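Local coordinates for lipoprotein (Colwellia psychrerythraea, PDB 3O0Y) that is of unknown function, a putative bacterial lipoprotein whose DUF885 family belongs to a clan of metallopeptidase-like proteins, at residues A[130-141]-A[544-552]; A[188-196]-A[278-287]. All coordinates share one frame; numbering follows the deposited sequence.

Contact 1: A[130-141]-A[544-552]; sequences WMGLSPFIVNQI and ERYMAWPGQ. With SO4 (sulfate ion), chain D.
W549, just past the C-terminal end of helix 536-548, lies between three side chains of the loop 130-141 in a Met-aromatic and edge-to-face cluster. W130 brings its edge to one face of the indole, the six-membered rings 4.9 Å apart between centroids with planes at 71°. On that same face M131 SD sits 3.6 Å from the centroid of the W549 five-membered ring. I141 covers the opposite face: its CG1 is anti to the backbone N (chi1 -178°), which carries CD1 over the six-membered ring as a CH-pi contact, 3.9 Å from the centroid, while CG2 lies nearer the pyrrole side. The indole is thus held from both faces, and NE1 donates to N142 OD1. About one turn back into the helix, Q140 NE2 gives a weak, bent hydrogen bond to E544 O (3.0 Å). Beyond W549, P135 CG packs against P550 CD (3.8 Å). Water 1 bridges the two segments, accepting from F136 N and donating to A548 O.

Behind this shell the loop braces itself: N139 OD1 takes the I141 N-H in an Asx turn, and its ND2 binds F136 O. R545, its chain extended past I141 CD1, gives NH1 to Q552 OE1 and reaches a sulfate, probably from the crystallisation liquor, with NH2 2.7 Å from SO4 O4.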
loop_
_atom_site.group_PDB
_atom_site.type_symbol
_atom_site.label_atom_id
_atom_site.label_comp_id
_atom_site.label_asym_id
_atom_site.label_seq_id
_atom_site.Cartn_x
_atom_site.Cartn_y
_atom_site.Cartn_z
ATOM N N TRP A 130 2.940 0.499 7.186
ATOM C CA TRP A 130 2.915 -0.279 5.929
ATOM C C TRP A 130 4.299 -0.424 5.311
ATOM O O TRP A 130 4.747 -1.539 5.065
ATOM C CB TRP A 130 1.894 0.346 4.948
ATOM C CG TRP A 130 2.125 0.036 3.525
ATOM C CD1 TRP A 130 1.956 -1.213 2.938
ATOM C CD2 TRP A 130 2.521 0.923 2.483
ATOM N NE1 TRP A 130 2.262 -1.144 1.606
ATOM C CE2 TRP A 130 2.636 0.155 1.305
ATOM C CE3 TRP A 130 2.825 2.300 2.429
ATOM C CZ2 TRP A 130 3.016 0.718 0.090
ATOM C CZ3 TRP A 130 3.222 2.850 1.216
ATOM C CH2 TRP A 130 3.252 2.074 0.069
ATOM N N MET A 131 4.985 0.703 5.088
ATOM C CA MET A 131 6.205 0.733 4.282
ATOM C C MET A 131 7.478 0.599 5.063
ATOM O O MET A 131 8.542 0.490 4.454
ATOM C CB MET A 131 6.258 2.033 3.418
ATOM C CG MET A 131 6.675 1.843 1.965
ATOM S SD MET A 131 6.828 3.222 0.807
ATOM C CE MET A 131 8.429 3.795 1.393
ATOM N N GLY A 132 7.379 0.502 6.389
ATOM C CA GLY A 132 8.573 0.509 7.232
ATOM C C GLY A 132 9.270 1.854 7.145
ATOM O O GLY A 132 8.613 2.904 7.082
ATOM N N LEU A 133 10.607 1.834 7.077
ATOM C CA LEU A 133 11.336 3.089 7.025
ATOM C C LEU A 133 10.963 3.848 5.754
ATOM O O LEU A 133 11.136 3.330 4.642
ATOM C CB LEU A 133 12.830 2.870 7.066
ATOM C CG LEU A 133 13.781 4.091 6.979
ATOM C CD1 LEU A 133 13.528 5.122 8.085
ATOM C CD2 LEU A 133 15.265 3.603 6.929
ATOM N N SER A 134 10.531 5.101 5.922
ATOM C CA SER A 134 10.086 5.903 4.817
ATOM C C SER A 134 10.897 7.214 4.877
ATOM O O SER A 134 10.985 7.777 5.908
ATOM C CB SER A 134 8.625 6.164 4.974
ATOM O OG SER A 134 7.889 4.943 4.932
ATOM N N PRO A 135 11.385 7.694 3.739
ATOM C CA PRO A 135 12.469 8.729 3.826
ATOM C C PRO A 135 12.030 10.144 4.085
ATOM O O PRO A 135 12.845 10.943 4.606
ATOM C CB PRO A 135 13.126 8.630 2.451
ATOM C CG PRO A 135 12.088 8.076 1.519
ATOM C CD PRO A 135 11.293 7.114 2.365
ATOM N N PHE A 136 10.814 10.524 3.703
ATOM C CA PHE A 136 10.390 11.946 3.745
ATOM C C PHE A 136 9.112 12.100 4.575
ATOM O O PHE A 136 8.005 11.693 4.126
ATOM C CB PHE A 136 10.220 12.462 2.343
ATOM C CG PHE A 136 11.463 12.285 1.484
ATOM C CD1 PHE A 136 12.695 12.782 1.887
ATOM C CD2 PHE A 136 11.407 11.579 0.311
ATOM C CE1 PHE A 136 13.820 12.552 1.129
ATOM C CE2 PHE A 136 12.565 11.347 -0.461
ATOM C CZ PHE A 136 13.765 11.836 -0.039
ATOM N N ILE A 137 9.280 12.602 5.801
ATOM C CA ILE A 137 8.148 12.643 6.751
ATOM C C ILE A 137 7.022 13.505 6.202
ATOM O O ILE A 137 5.861 13.228 6.468
ATOM C CB ILE A 137 8.597 12.994 8.171
ATOM C CG1 ILE A 137 7.498 12.734 9.179
ATOM C CG2 ILE A 137 9.195 14.492 8.212
ATOM C CD1 ILE A 137 7.968 12.742 10.639
ATOM N N VAL A 138 7.368 14.557 5.446
ATOM C CA VAL A 138 6.391 15.348 4.728
ATOM C C VAL A 138 6.674 15.182 3.229
ATOM O O VAL A 138 7.757 15.414 2.734
ATOM C CB VAL A 138 6.465 16.843 5.130
ATOM C CG1 VAL A 138 5.487 17.703 4.266
ATOM C CG2 VAL A 138 6.283 17.029 6.695
ATOM N N ASN A 139 5.667 14.704 2.512
ATOM C CA ASN A 139 5.783 14.431 1.100
ATOM C C ASN A 139 4.387 14.580 0.465
ATOM O O ASN A 139 3.444 14.980 1.119
ATOM C CB ASN A 139 6.422 13.055 0.857
ATOM C CG ASN A 139 5.519 11.884 1.249
ATOM O OD1 ASN A 139 4.498 11.676 0.610
ATOM N ND2 ASN A 139 5.885 11.130 2.282
ATOM N N GLN A 140 4.316 14.423 -0.839
ATOM C CA GLN A 140 3.075 14.664 -1.573
ATOM C C GLN A 140 2.021 13.550 -1.578
ATOM O O GLN A 140 0.940 13.777 -2.024
ATOM C CB GLN A 140 3.457 15.022 -3.041
ATOM C CG GLN A 140 3.533 13.852 -4.052
ATOM C CD GLN A 140 4.782 12.927 -3.887
ATOM O OE1 GLN A 140 5.625 13.126 -3.005
ATOM N NE2 GLN A 140 4.836 11.871 -4.700
ATOM N N ILE A 141 2.380 12.338 -1.210
ATOM C CA ILE A 141 1.575 11.160 -1.401
ATOM C C ILE A 141 1.101 10.545 -0.088
ATOM O O ILE A 141 -0.025 10.097 -0.035
ATOM C CB ILE A 141 2.236 10.127 -2.351
ATOM C CG1 ILE A 141 1.362 8.898 -2.608
ATOM C CG2 ILE A 141 3.629 9.656 -1.850
ATOM C CD1 ILE A 141 1.826 8.053 -3.848
ATOM N N GLU A 544 6.642 10.662 -9.595
ATOM C CA GLU A 544 6.820 11.383 -8.329
ATOM C C GLU A 544 6.592 10.513 -7.081
ATOM O O GLU A 544 7.231 10.666 -6.068
ATOM C CB GLU A 544 5.992 12.672 -8.284
ATOM C CG GLU A 544 6.463 13.649 -9.454
ATOM C CD GLU A 544 5.750 14.967 -9.537
ATOM O OE1 GLU A 544 4.936 15.259 -8.626
ATOM O OE2 GLU A 544 6.084 15.770 -10.450
ATOM N N ARG A 545 5.678 9.565 -7.177
ATOM C CA ARG A 545 5.489 8.549 -6.147
ATOM C C ARG A 545 6.812 7.766 -5.968
ATOM O O ARG A 545 7.245 7.562 -4.829
ATOM C CB ARG A 545 4.354 7.579 -6.556
ATOM C CG ARG A 545 4.380 6.241 -5.884
ATOM C CD ARG A 545 3.240 5.358 -6.418
ATOM N NE ARG A 545 3.475 3.968 -6.130
ATOM C CZ ARG A 545 2.583 3.030 -6.379
ATOM N NH1 ARG A 545 2.874 1.783 -6.129
ATOM N NH2 ARG A 545 1.416 3.373 -6.917
ATOM N N TYR A 546 7.411 7.316 -7.057
ATOM C CA TYR A 546 8.619 6.441 -6.974
ATOM C C TYR A 546 9.744 7.200 -6.324
ATOM O O TYR A 546 10.564 6.660 -5.545
ATOM C CB TYR A 546 9.059 5.896 -8.324
ATOM C CG TYR A 546 7.952 5.163 -9.069
ATOM C CD1 TYR A 546 6.885 4.587 -8.430
ATOM C CD2 TYR A 546 7.965 5.136 -10.430
ATOM C CE1 TYR A 546 5.879 3.980 -9.181
ATOM C CE2 TYR A 546 6.951 4.522 -11.173
ATOM C CZ TYR A 546 5.932 3.992 -10.551
ATOM O OH TYR A 546 4.924 3.429 -11.372
ATOM N N MET A 547 9.771 8.488 -6.618
ATOM C CA MET A 547 10.797 9.397 -6.041
ATOM C C MET A 547 10.638 9.499 -4.509
ATOM O O MET A 547 11.616 9.539 -3.806
ATOM C CB MET A 547 10.744 10.793 -6.664
ATOM C CG MET A 547 11.212 10.913 -8.129
ATOM S SD MET A 547 10.752 12.479 -9.021
ATOM C CE MET A 547 11.438 13.682 -7.796
ATOM N N ALA A 548 9.410 9.478 -4.002
ATOM C CA ALA A 548 9.103 9.578 -2.550
ATOM C C ALA A 548 9.217 8.247 -1.854
ATOM O O ALA A 548 9.402 8.213 -0.640
ATOM C CB ALA A 548 7.642 10.127 -2.340
ATOM N N TRP A 549 9.006 7.149 -2.598
ATOM C CA TRP A 549 8.982 5.761 -2.073
ATOM C C TRP A 549 10.012 4.843 -2.725
ATOM O O TRP A 549 9.679 3.843 -3.321
ATOM C CB TRP A 549 7.611 5.120 -2.291
ATOM C CG TRP A 549 6.481 5.696 -1.580
ATOM C CD1 TRP A 549 6.496 6.578 -0.533
ATOM C CD2 TRP A 549 5.096 5.365 -1.787
ATOM N NE1 TRP A 549 5.218 6.852 -0.124
ATOM C CE2 TRP A 549 4.341 6.128 -0.883
ATOM C CE3 TRP A 549 4.424 4.526 -2.675
ATOM C CZ2 TRP A 549 2.956 6.066 -0.840
ATOM C CZ3 TRP A 549 3.055 4.484 -2.660
ATOM C CH2 TRP A 549 2.329 5.220 -1.720
ATOM N N PRO A 550 11.301 5.189 -2.673
ATOM C CA PRO A 550 12.291 4.331 -3.277
ATOM C C PRO A 550 12.204 2.864 -2.911
ATOM O O PRO A 550 12.137 2.487 -1.748
ATOM C CB PRO A 550 13.637 4.921 -2.809
ATOM C CG PRO A 550 13.313 6.094 -2.066
ATOM C CD PRO A 550 11.869 6.117 -1.724
ATOM N N GLY A 551 12.183 2.040 -3.962
ATOM C CA GLY A 551 12.143 0.592 -3.883
ATOM C C GLY A 551 10.783 -0.050 -3.854
ATOM O O GLY A 551 10.666 -1.270 -4.141
ATOM N N GLN A 552 9.768 0.692 -3.449
ATOM C CA GLN A 552 8.414 0.160 -3.241
ATOM C C GLN A 552 7.891 -0.396 -4.566
ATOM O O GLN A 552 7.233 -1.460 -4.539
ATOM C CB GLN A 552 7.427 1.135 -2.585
ATOM C CG GLN A 552 6.059 0.514 -2.210
ATOM C CD GLN A 552 5.092 0.289 -3.328
ATOM O OE1 GLN A 552 5.060 1.048 -4.304
ATOM N NE2 GLN A 552 4.171 -0.723 -3.163
HETATM S S SO4 D . -0.618 -0.124 -7.488
HETATM O O1 SO4 D . -0.144 -1.104 -8.503
HETATM O O2 SO4 D . -2.034 -0.011 -7.606
HETATM O O3 SO4 D . -0.372 -0.580 -6.098
HETATM O O4 SO4 D . 0.134 1.100 -7.578
HETATM O O HOH W 1 8.904 9.370 1.920
#

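Contact 2: A[188-196]-A[278-287]; sequences DAAQNWLPS and IWAQPKGSVY
The chain leaves helix 174-190 through a Schellman motif, with N192 at positive phi as its C-prime residue, and W193 then comes within 6.0 Å (CA to CA) of Q281, the first residue of a type II beta turn running to G284. That turn leads from the 3-10 segment 278-280 into helix 284-296, with K283 at the N-cap position.

The Q281 side chain does most of the joining. Its amide pairs with both backbone groups of L194: OE1 accepts from L194 N at 3.2 Å, and NE2 donates to L194 O at 2.8 Å with an N-H...O angle of 158°. The second bond lies close to the amide's own plane, although NE2 stands tilted from the plane of the L194 carbonyl. Two bonds to one residue fix the rotation of the amide, much as a neighbouring strand would pair with the extended backbone there. A bend at chi2 (-66°) lets the chain turn back toward L194 while its CG rests over the face of the W193 six-membered ring, 4.0 Å from the centroid.

W193 is buried, its indole directed at the start of helix 284-296. P282 O lies at the ring edge, near its plane, and CZ2 approaches I278 CD1. Y287 meets the same end of the indole obliquely, the planes 54° apart, with W193 CZ2 over one face of the tyrosine ring. R273 hydrogen-bonds to N192 O, and weakly to Q281 OE1. At the outer side, the P282 ring packs against the backbone of Q191 and N192, its CD 3.2 Å from N192 O.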
loop_
_atom_site.group_PDB
_atom_site.type_symbol
_atom_site.label_atom_id
_atom_site.label_comp_id
_atom_site.label_asym_id
_atom_site.label_seq_id
_atom_site.Cartn_x
_atom_site.Cartn_y
_atom_site.Cartn_z
ATOM N N ASP A 188 16.307 16.012 10.221
ATOM C CA ASP A 188 16.800 15.391 9.015
ATOM C C ASP A 188 17.526 16.373 8.091
ATOM O O ASP A 188 18.608 16.082 7.617
ATOM C CB ASP A 188 15.637 14.713 8.267
ATOM C CG ASP A 188 15.009 13.549 9.020
ATOM O OD1 ASP A 188 15.412 13.186 10.136
ATOM O OD2 ASP A 188 14.050 12.958 8.420
ATOM N N ALA A 189 16.953 17.550 7.886
ATOM C CA ALA A 189 17.597 18.589 7.087
ATOM C C ALA A 189 18.965 19.039 7.666
ATOM O O ALA A 189 19.899 19.327 6.909
ATOM C CB ALA A 189 16.626 19.790 6.869
ATOM N N ALA A 190 19.120 18.954 8.976
ATOM C CA ALA A 190 20.395 19.305 9.640
ATOM C C ALA A 190 21.509 18.327 9.239
ATOM O O ALA A 190 22.684 18.700 9.224
ATOM C CB ALA A 190 20.230 19.354 11.142
ATOM N N GLN A 191 21.123 17.097 8.898
ATOM C CA GLN A 191 22.015 16.063 8.375
ATOM C C GLN A 191 22.048 16.014 6.846
ATOM O O GLN A 191 22.464 14.995 6.284
ATOM C CB GLN A 191 21.439 14.700 8.746
ATOM C CG GLN A 191 21.647 14.264 10.093
ATOM C CD GLN A 191 20.918 12.927 10.337
ATOM O OE1 GLN A 191 21.233 11.917 9.696
ATOM N NE2 GLN A 191 20.018 12.917 11.294
ATOM N N ASN A 192 21.503 17.025 6.180
ATOM C CA ASN A 192 21.433 17.088 4.728
ATOM C C ASN A 192 20.560 15.989 4.101
ATOM O O ASN A 192 20.739 15.612 2.968
ATOM C CB ASN A 192 22.809 16.993 4.113
ATOM C CG ASN A 192 23.669 18.200 4.484
ATOM O OD1 ASN A 192 23.224 19.369 4.391
ATOM N ND2 ASN A 192 24.891 17.929 4.897
ATOM N N TRP A 193 19.577 15.555 4.853
ATOM C CA TRP A 193 18.593 14.637 4.312
ATOM C C TRP A 193 17.277 15.405 4.139
ATOM O O TRP A 193 16.609 15.777 5.123
ATOM C CB TRP A 193 18.408 13.500 5.301
ATOM C CG TRP A 193 17.495 12.423 4.794
ATOM C CD1 TRP A 193 16.143 12.423 4.798
ATOM C CD2 TRP A 193 17.911 11.211 4.164
ATOM N NE1 TRP A 193 15.681 11.238 4.226
ATOM C CE2 TRP A 193 16.757 10.507 3.800
ATOM C CE3 TRP A 193 19.149 10.662 3.855
ATOM C CZ2 TRP A 193 16.821 9.255 3.201
ATOM C CZ3 TRP A 193 19.219 9.446 3.254
ATOM C CH2 TRP A 193 18.059 8.762 2.887
ATOM N N LEU A 194 16.925 15.669 2.882
ATOM C CA LEU A 194 15.655 16.330 2.597
ATOM C C LEU A 194 15.127 16.036 1.224
ATOM O O LEU A 194 15.834 15.585 0.392
ATOM C CB LEU A 194 15.700 17.837 2.831
ATOM C CG LEU A 194 16.838 18.746 2.399
ATOM C CD1 LEU A 194 17.702 18.157 1.353
ATOM C CD2 LEU A 194 16.207 20.139 2.073
ATOM N N PRO A 195 13.851 16.314 1.014
ATOM C CA PRO A 195 13.272 15.840 -0.246
ATOM C C PRO A 195 13.832 16.640 -1.430
ATOM O O PRO A 195 14.306 17.781 -1.257
ATOM C CB PRO A 195 11.775 16.081 -0.040
ATOM C CG PRO A 195 11.614 16.228 1.460
ATOM C CD PRO A 195 12.831 16.966 1.854
ATOM N N SER A 196 13.716 16.090 -2.634
ATOM C CA SER A 196 13.868 16.853 -3.829
ATOM C C SER A 196 12.875 18.009 -3.861
ATOM O O SER A 196 11.845 18.014 -3.159
ATOM C CB SER A 196 13.710 16.048 -5.084
ATOM O OG SER A 196 12.319 15.745 -5.261
ATOM N N ILE A 278 17.184 9.004 -4.928
ATOM C CA ILE A 278 17.680 8.889 -3.555
ATOM C C ILE A 278 19.215 8.805 -3.456
ATOM O O ILE A 278 19.749 9.120 -2.386
ATOM C CB ILE A 278 16.986 7.694 -2.796
ATOM C CG1 ILE A 278 16.932 7.952 -1.266
ATOM C CG2 ILE A 278 17.677 6.386 -3.100
ATOM C CD1 ILE A 278 15.918 9.029 -0.837
ATOM N N TRP A 279 19.879 8.452 -4.548
ATOM C CA TRP A 279 21.341 8.420 -4.619
ATOM C C TRP A 279 21.930 9.792 -4.206
ATOM O O TRP A 279 23.115 9.898 -3.728
ATOM C CB TRP A 279 21.811 8.086 -6.033
ATOM C CG TRP A 279 21.380 9.088 -7.053
ATOM C CD1 TRP A 279 20.217 9.052 -7.806
ATOM C CD2 TRP A 279 22.042 10.330 -7.421
ATOM N NE1 TRP A 279 20.121 10.178 -8.576
ATOM C CE2 TRP A 279 21.229 10.968 -8.385
ATOM C CE3 TRP A 279 23.233 10.942 -7.031
ATOM C CZ2 TRP A 279 21.577 12.222 -8.962
ATOM C CZ3 TRP A 279 23.614 12.143 -7.637
ATOM C CH2 TRP A 279 22.785 12.767 -8.601
ATOM N N ALA A 280 21.135 10.839 -4.374
ATOM C CA ALA A 280 21.672 12.246 -4.127
ATOM C C ALA A 280 21.687 12.625 -2.641
ATOM O O ALA A 280 22.206 13.709 -2.244
ATOM C CB ALA A 280 20.867 13.259 -4.886
ATOM N N GLN A 281 21.081 11.771 -1.815
ATOM C CA GLN A 281 21.144 11.940 -0.374
ATOM C C GLN A 281 22.473 11.400 0.139
ATOM O O GLN A 281 23.115 10.566 -0.518
ATOM C CB GLN A 281 20.019 11.163 0.309
ATOM C CG GLN A 281 18.622 11.504 -0.140
ATOM C CD GLN A 281 18.098 12.905 0.167
ATOM O OE1 GLN A 281 18.611 13.647 1.039
ATOM N NE2 GLN A 281 17.068 13.292 -0.578
ATOM N N PRO A 282 22.935 11.894 1.316
ATOM C CA PRO A 282 24.108 11.275 1.937
ATOM C C PRO A 282 23.855 9.826 2.276
ATOM O O PRO A 282 22.800 9.506 2.824
ATOM C CB PRO A 282 24.372 12.158 3.189
ATOM C CG PRO A 282 23.128 12.804 3.466
ATOM C CD PRO A 282 22.407 12.991 2.135
ATOM N N LYS A 283 24.739 8.952 1.794
ATOM C CA LYS A 283 24.587 7.525 1.952
ATOM C C LYS A 283 23.313 7.005 1.235
ATOM O O LYS A 283 22.811 5.927 1.586
ATOM C CB LYS A 283 24.506 7.126 3.432
ATOM C CG LYS A 283 25.706 7.609 4.329
ATOM C CD LYS A 283 26.999 6.872 4.021
ATOM C CE LYS A 283 27.384 5.782 5.088
ATOM N NZ LYS A 283 27.090 4.276 4.678
ATOM N N GLY A 284 22.862 7.711 0.187
ATOM C CA GLY A 284 21.588 7.350 -0.481
ATOM C C GLY A 284 21.680 6.000 -1.134
ATOM O O GLY A 284 20.672 5.261 -1.195
ATOM N N SER A 285 22.874 5.610 -1.587
ATOM C CA SER A 285 23.000 4.312 -2.261
ATOM C C SER A 285 22.887 3.140 -1.314
ATOM O O SER A 285 22.289 2.084 -1.613
ATOM C CB SER A 285 24.294 4.185 -3.032
ATOM O OG SER A 285 25.382 3.898 -2.143
ATOM N N VAL A 286 23.406 3.355 -0.119
ATOM C CA VAL A 286 23.238 2.378 0.917
ATOM C C VAL A 286 21.784 2.309 1.363
ATOM O O VAL A 286 21.263 1.219 1.610
ATOM C CB VAL A 286 24.219 2.730 2.092
ATOM C CG1 VAL A 286 23.889 1.867 3.296
ATOM C CG2 VAL A 286 25.659 2.557 1.570
ATOM N N TYR A 287 21.127 3.437 1.490
ATOM C CA TYR A 287 19.705 3.445 1.760
ATOM C C TYR A 287 18.888 2.626 0.742
ATOM O O TYR A 287 18.038 1.812 1.125
ATOM C CB TYR A 287 19.195 4.863 1.782
ATOM C CG TYR A 287 17.709 4.961 2.041
ATOM C CD1 TYR A 287 17.208 5.108 3.313
ATOM C CD2 TYR A 287 16.813 4.765 1.029
ATOM C CE1 TYR A 287 15.829 5.161 3.537
ATOM C CE2 TYR A 287 15.469 4.743 1.239
ATOM C CZ TYR A 287 14.963 4.932 2.497
ATOM O OH TYR A 287 13.586 4.952 2.700
#

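How the contacts relate
Following the chain from the N terminus, the loop 130-141 comes first, after strand 126-128, and waits some 400 residues for its partner at the end of helix 536-548. Contact 2 falls wholly within that span: 188-196, at the end of helix 174-190, meets 278-287 after 81 intervening, largely helical residues. The smaller closure therefore nests in the larger, and the two do not cross. The centres of contact 1 and contact 2 lie about 13 Å apart, and the two touch. W193 NE1 probably donates to P135 O, the Y287 hydroxyl packs beside P135, and M547 CE meets S196 OG. Together they tie helices 174-190, 284-296 and 536-548 to the loop 130-141.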